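Local coordinates for protein predicted sugar phosphatases of the HAD superfamily (Cytophaga hutchinsonii, PDB 2HX1) that probably hydrolyses phosphate esters, possibly of sugars, as a magnesium-binding phosphatase of the HAD superfamily, at residues I239-L253 against I266-A280. Numbering follows the deposited sequence.
With EDO (1,2-ethanediol), chain O.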
loop_
_atom_site.group_PDB
_atom_site.type_symbol
_atom_site.label_atom_id
_atom_site.label_comp_id
_atom_site.label_asym_id
_atom_site.label_seq_id
_atom_site.Cartn_x
_atom_site.Cartn_y
_atom_site.Cartn_z
ATOM N N ILE A 239 8.547 20.635 1.424
ATOM C CA ILE A 239 9.829 20.550 2.114
ATOM C C ILE A 239 10.683 19.493 1.452
ATOM O O ILE A 239 11.834 19.754 1.146
ATOM C CB ILE A 239 9.670 20.236 3.609
ATOM C CG1 ILE A 239 8.651 21.194 4.262
ATOM C CG2 ILE A 239 11.035 20.317 4.311
ATOM C CD1 ILE A 239 8.926 22.683 4.030
ATOM N N LEU A 240 10.115 18.302 1.229
ATOM C CA LEU A 240 10.821 17.217 0.497
ATOM C C LEU A 240 11.223 17.705 -0.879
ATOM O O LEU A 240 12.390 17.592 -1.284
ATOM C CB LEU A 240 9.910 15.972 0.383
ATOM C CG LEU A 240 10.439 14.758 -0.400
ATOM C CD1 LEU A 240 11.704 14.288 0.229
ATOM C CD2 LEU A 240 9.415 13.613 -0.533
ATOM N N GLY A 241 10.259 18.300 -1.591
ATOM C CA GLY A 241 10.492 18.795 -2.940
ATOM C C GLY A 241 11.624 19.788 -2.991
ATOM O O GLY A 241 12.557 19.624 -3.759
ATOM N N GLY A 242 11.556 20.820 -2.150
ATOM C CA GLY A 242 12.622 21.834 -2.062
ATOM C C GLY A 242 13.982 21.251 -1.696
ATOM O O GLY A 242 14.992 21.556 -2.318
ATOM N N ASN A 243 14.013 20.421 -0.669
ATOM C CA ASN A 243 15.275 19.828 -0.212
ATOM C C ASN A 243 15.988 19.012 -1.313
ATOM O O ASN A 243 17.187 19.176 -1.577
ATOM C CB ASN A 243 14.978 18.940 0.992
ATOM C CG ASN A 243 14.882 19.710 2.282
ATOM O OD1 ASN A 243 15.229 20.881 2.347
ATOM N ND2 ASN A 243 14.442 19.030 3.339
ATOM N N LYS A 244 15.228 18.153 -1.978
ATOM C CA LYS A 244 15.784 17.337 -3.044
ATOM C C LYS A 244 16.388 18.179 -4.164
ATOM O O LYS A 244 17.373 17.783 -4.757
ATOM C CB LYS A 244 14.714 16.404 -3.618
ATOM C CG LYS A 244 14.268 15.320 -2.714
ATOM C CD LYS A 244 13.242 14.401 -3.406
ATOM C CE LYS A 244 13.899 13.477 -4.478
ATOM N NZ LYS A 244 12.884 12.512 -5.049
ATOM N N PHE A 245 15.783 19.328 -4.454
ATOM C CA PHE A 245 16.271 20.205 -5.509
ATOM C C PHE A 245 17.454 21.053 -5.069
ATOM O O PHE A 245 18.088 21.669 -5.904
ATOM C CB PHE A 245 15.166 21.141 -5.983
ATOM C CG PHE A 245 15.501 21.884 -7.234
ATOM C CD1 PHE A 245 15.672 21.196 -8.432
ATOM C CD2 PHE A 245 15.634 23.248 -7.242
ATOM C CE1 PHE A 245 15.988 21.869 -9.597
ATOM C CE2 PHE A 245 15.957 23.942 -8.420
ATOM C CZ PHE A 245 16.116 23.253 -9.597
ATOM N N GLY A 246 17.751 21.100 -3.780
ATOM C CA GLY A 246 18.871 21.896 -3.274
ATOM C C GLY A 246 18.458 23.214 -2.648
ATOM O O GLY A 246 19.309 23.971 -2.169
ATOM N N LEU A 247 17.157 23.498 -2.626
ATOM C CA LEU A 247 16.685 24.768 -2.050
ATOM C C LEU A 247 16.786 24.701 -0.527
ATOM O O LEU A 247 16.762 23.620 0.048
ATOM C CB LEU A 247 15.240 25.059 -2.465
ATOM C CG LEU A 247 14.908 25.044 -3.961
ATOM C CD1 LEU A 247 13.412 25.299 -4.183
ATOM C CD2 LEU A 247 15.773 26.089 -4.690
ATOM N N ASP A 248 16.929 25.847 0.140
ATOM C CA ASP A 248 16.674 25.841 1.595
ATOM C C ASP A 248 15.163 25.783 1.709
ATOM O O ASP A 248 14.443 26.143 0.768
ATOM C CB ASP A 248 17.207 27.079 2.296
ATOM C CG ASP A 248 18.677 26.956 2.684
ATOM O OD1 ASP A 248 19.340 25.958 2.327
ATOM O OD2 ASP A 248 19.170 27.887 3.352
ATOM N N THR A 249 14.698 25.299 2.845
ATOM C CA THR A 249 13.298 25.158 3.115
ATOM C C THR A 249 12.894 25.690 4.500
ATOM O O THR A 249 13.589 25.486 5.492
ATOM C CB THR A 249 12.868 23.667 2.979
ATOM O OG1 THR A 249 13.640 22.854 3.883
ATOM C CG2 THR A 249 13.054 23.210 1.545
ATOM N N ALA A 250 11.724 26.310 4.556
ATOM C CA ALA A 250 11.151 26.754 5.814
ATOM C C ALA A 250 9.777 26.148 5.961
ATOM O O ALA A 250 8.890 26.384 5.127
ATOM C CB ALA A 250 11.087 28.299 5.888
ATOM N N LEU A 251 9.626 25.310 6.976
ATOM C CA LEU A 251 8.326 24.796 7.393
ATOM C C LEU A 251 7.591 25.865 8.199
ATOM O O LEU A 251 8.076 26.306 9.257
ATOM C CB LEU A 251 8.469 23.570 8.298
ATOM C CG LEU A 251 7.113 22.962 8.699
ATOM C CD1 LEU A 251 6.385 22.322 7.484
ATOM C CD2 LEU A 251 7.254 21.957 9.819
ATOM N N VAL A 252 6.414 26.248 7.725
ATOM C CA VAL A 252 5.495 27.053 8.552
ATOM C C VAL A 252 4.454 26.186 9.237
ATOM O O VAL A 252 4.148 25.073 8.789
ATOM C CB VAL A 252 4.825 28.185 7.789
ATOM C CG1 VAL A 252 5.858 29.235 7.479
ATOM C CG2 VAL A 252 4.101 27.674 6.547
ATOM N N LEU A 253 3.926 26.684 10.351
ATOM C CA LEU A 253 3.052 25.870 11.195
ATOM C C LEU A 253 1.568 26.281 11.067
ATOM O O LEU A 253 0.734 25.897 11.895
ATOM C CB LEU A 253 3.548 25.941 12.649
ATOM C CG LEU A 253 5.001 25.475 12.872
ATOM C CD1 LEU A 253 5.507 25.843 14.293
ATOM C CD2 LEU A 253 5.141 23.965 12.581
ATOM N N ILE A 266 8.339 15.120 11.560
ATOM C CA ILE A 266 9.671 15.283 11.003
ATOM C C ILE A 266 10.505 14.008 11.262
ATOM O O ILE A 266 11.181 13.496 10.358
ATOM C CB ILE A 266 10.347 16.565 11.513
ATOM C CG1 ILE A 266 9.609 17.788 10.954
ATOM C CG2 ILE A 266 11.835 16.611 11.113
ATOM C CD1 ILE A 266 9.913 19.101 11.670
ATOM N N LYS A 267 10.404 13.475 12.476
ATOM C CA LYS A 267 11.123 12.266 12.869
ATOM C C LYS A 267 10.641 11.033 12.123
ATOM O O LYS A 267 11.453 10.187 11.741
ATOM C CB LYS A 267 10.995 12.037 14.381
ATOM C CG LYS A 267 11.907 10.938 14.947
ATOM C CD LYS A 267 12.045 11.050 16.493
ATOM C CE LYS A 267 12.688 9.799 17.096
ATOM N NZ LYS A 267 13.165 9.953 18.519
ATOM N N SER A 268 9.328 10.911 11.928
ATOM C CA SER A 268 8.774 9.711 11.271
ATOM C C SER A 268 9.040 9.679 9.755
ATOM O O SER A 268 9.219 8.612 9.174
ATOM C CB SER A 268 7.298 9.552 11.626
ATOM O OG SER A 268 6.500 10.304 10.760
ATOM N N THR A 269 9.142 10.842 9.118
ATOM C CA THR A 269 9.416 10.914 7.672
ATOM C C THR A 269 10.908 11.115 7.361
ATOM O O THR A 269 11.389 10.767 6.263
ATOM C CB THR A 269 8.633 12.072 6.998
ATOM O OG1 THR A 269 9.052 13.316 7.554
ATOM C CG2 THR A 269 7.121 11.945 7.178
ATOM N N GLY A 270 11.649 11.661 8.314
ATOM C CA GLY A 270 13.029 12.050 8.054
ATOM C C GLY A 270 13.161 13.206 7.071
ATOM O O GLY A 270 14.245 13.458 6.489
ATOM N N ILE A 271 12.061 13.930 6.890
ATOM C CA ILE A 271 12.061 15.109 6.046
ATOM C C ILE A 271 12.324 16.325 6.933
ATOM O O ILE A 271 11.422 16.800 7.636
ATOM C CB ILE A 271 10.724 15.287 5.287
ATOM C CG1 ILE A 271 10.470 14.095 4.348
ATOM C CG2 ILE A 271 10.741 16.617 4.487
ATOM C CD1 ILE A 271 8.991 13.954 3.872
ATOM N N VAL A 272 13.569 16.806 6.888
ATOM C CA VAL A 272 14.038 17.869 7.769
ATOM C C VAL A 272 14.057 19.227 7.067
ATOM O O VAL A 272 14.716 19.404 6.043
ATOM C CB VAL A 272 15.440 17.499 8.327
ATOM C CG1 VAL A 272 15.894 18.495 9.387
ATOM C CG2 VAL A 272 15.382 16.109 8.909
ATOM N N PRO A 273 13.330 20.210 7.626
ATOM C CA PRO A 273 13.414 21.547 7.043
ATOM C C PRO A 273 14.656 22.307 7.523
ATOM O O PRO A 273 15.104 22.100 8.657
ATOM C CB PRO A 273 12.125 22.224 7.532
ATOM C CG PRO A 273 11.657 21.443 8.681
ATOM C CD PRO A 273 12.440 20.170 8.790
ATOM N N THR A 274 15.200 23.178 6.669
ATOM C CA THR A 274 16.297 24.064 7.069
ATOM C C THR A 274 15.852 24.871 8.299
ATOM O O THR A 274 16.597 24.983 9.273
ATOM C CB THR A 274 16.762 25.013 5.935
ATOM O OG1 THR A 274 16.715 24.339 4.652
ATOM C CG2 THR A 274 18.199 25.558 6.219
ATOM N N HIS A 275 14.615 25.382 8.270
ATOM C CA HIS A 275 14.112 26.245 9.325
ATOM C C HIS A 275 12.647 25.932 9.627
ATOM O O HIS A 275 11.932 25.396 8.776
ATOM C CB HIS A 275 14.170 27.704 8.890
ATOM C CG HIS A 275 15.517 28.172 8.472
ATOM N ND1 HIS A 275 16.566 28.302 9.352
ATOM C CD2 HIS A 275 15.988 28.545 7.257
ATOM C CE1 HIS A 275 17.634 28.728 8.690
ATOM N NE2 HIS A 275 17.306 28.883 7.417
ATOM N N ILE A 276 12.221 26.271 10.842
ATOM C CA ILE A 276 10.830 26.151 11.238
ATOM C C ILE A 276 10.399 27.520 11.706
ATOM O O ILE A 276 11.152 28.176 12.423
ATOM C CB ILE A 276 10.588 25.074 12.316
ATOM C CG1 ILE A 276 11.145 23.730 11.826
ATOM C CG2 ILE A 276 9.053 24.975 12.632
ATOM C CD1 ILE A 276 11.171 22.604 12.851
ATOM N N CYS A 277 9.244 27.975 11.211
ATOM C CA CYS A 277 8.691 29.288 11.561
ATOM C C CYS A 277 7.228 29.114 11.910
ATOM O O CYS A 277 6.563 28.223 11.393
ATOM C CB CYS A 277 8.768 30.260 10.382
ATOM S SG CYS A 277 10.377 30.499 9.625
ATOM N N GLU A 278 6.722 29.977 12.777
ATOM C CA GLU A 278 5.321 29.994 13.130
ATOM C C GLU A 278 4.442 30.291 11.895
ATOM O O GLU A 278 3.459 29.616 11.662
ATOM C CB GLU A 278 5.103 31.010 14.269
ATOM C CG GLU A 278 3.686 31.577 14.362
ATOM C CD GLU A 278 3.567 32.694 15.387
ATOM O OE1 GLU A 278 4.426 33.628 15.397
ATOM O OE2 GLU A 278 2.609 32.613 16.188
ATOM N N SER A 279 4.805 31.308 11.118
ATOM C CA SER A 279 4.094 31.630 9.898
ATOM C C SER A 279 4.939 32.495 8.966
ATOM O O SER A 279 6.010 32.978 9.338
ATOM C CB SER A 279 2.788 32.381 10.220
ATOM O OG SER A 279 2.967 33.781 10.126
ATOM N N ALA A 280 4.420 32.697 7.760
ATOM C CA ALA A 280 5.045 33.548 6.763
ATOM C C ALA A 280 4.632 35.004 6.897
ATOM O O ALA A 280 5.094 35.852 6.119
ATOM C CB ALA A 280 4.716 33.040 5.332
HETATM C C1 EDO O . 10.761 10.662 3.044
HETATM O O1 EDO O . 9.885 10.308 4.128
HETATM C C2 EDO O . 9.932 10.931 1.771
HETATM O O2 EDO O . 9.675 9.747 0.986
#
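N243, on the last full turn of helix 235-245, reaches across to the backbone just ahead of strand 275-277: its ND2 gives a hydrogen bond to V272 O at 2.7 Å, arriving above the plane of that carbonyl. The other end of the same amide, OD1, accepts a hydrogen bond from T249 OG1 at 3.0 Å, which fixes the flip of the group; K94 of the second subunit also donates to OD1. T249 holds its OG1 between its own backbone N and carbonyl carbon (chi1 58°), and there the oxygen accepts from T274 N at 3.2 Å. T274 answers in kind, its OG1 accepting T249 N in a nearly straight bond (171°), so each threonine hydroxyl grips the other's main chain. With an alanine in place of N243, V272 O would probably lose its side-chain donor and the T249 hydroxyl would be left freer to turn.

From here the two segments run on as parallel strands. Strand 275-277 is the edge strand, within this chain, of the Rossmann-like HAD core, and helix 262-269 makes the crossover from 248-252. Main-chain bonds H275 N to T249 O, L251 N to H275 O and C277 N to L251 O join the pair. A250 and V252 share one face with H275 and C277; the side chain of V252 comes to about 7 Å from the bound magnesium ion. On the other face L251 sets its CB against P273 CG at 3.9 Å, while its CD2 meets I266 CD1 at 4.3 Å. I239 brings CG2, anti to its backbone N, against I271 CG2 at 3.7 Å and also against CA and CB of P273. Back at the helix, I271 CD1 touches L240 CB at 4.1 Å, and an ethanediol, probably from the crystallisation liquor, lies against both residues, its O1 donating to T269 O.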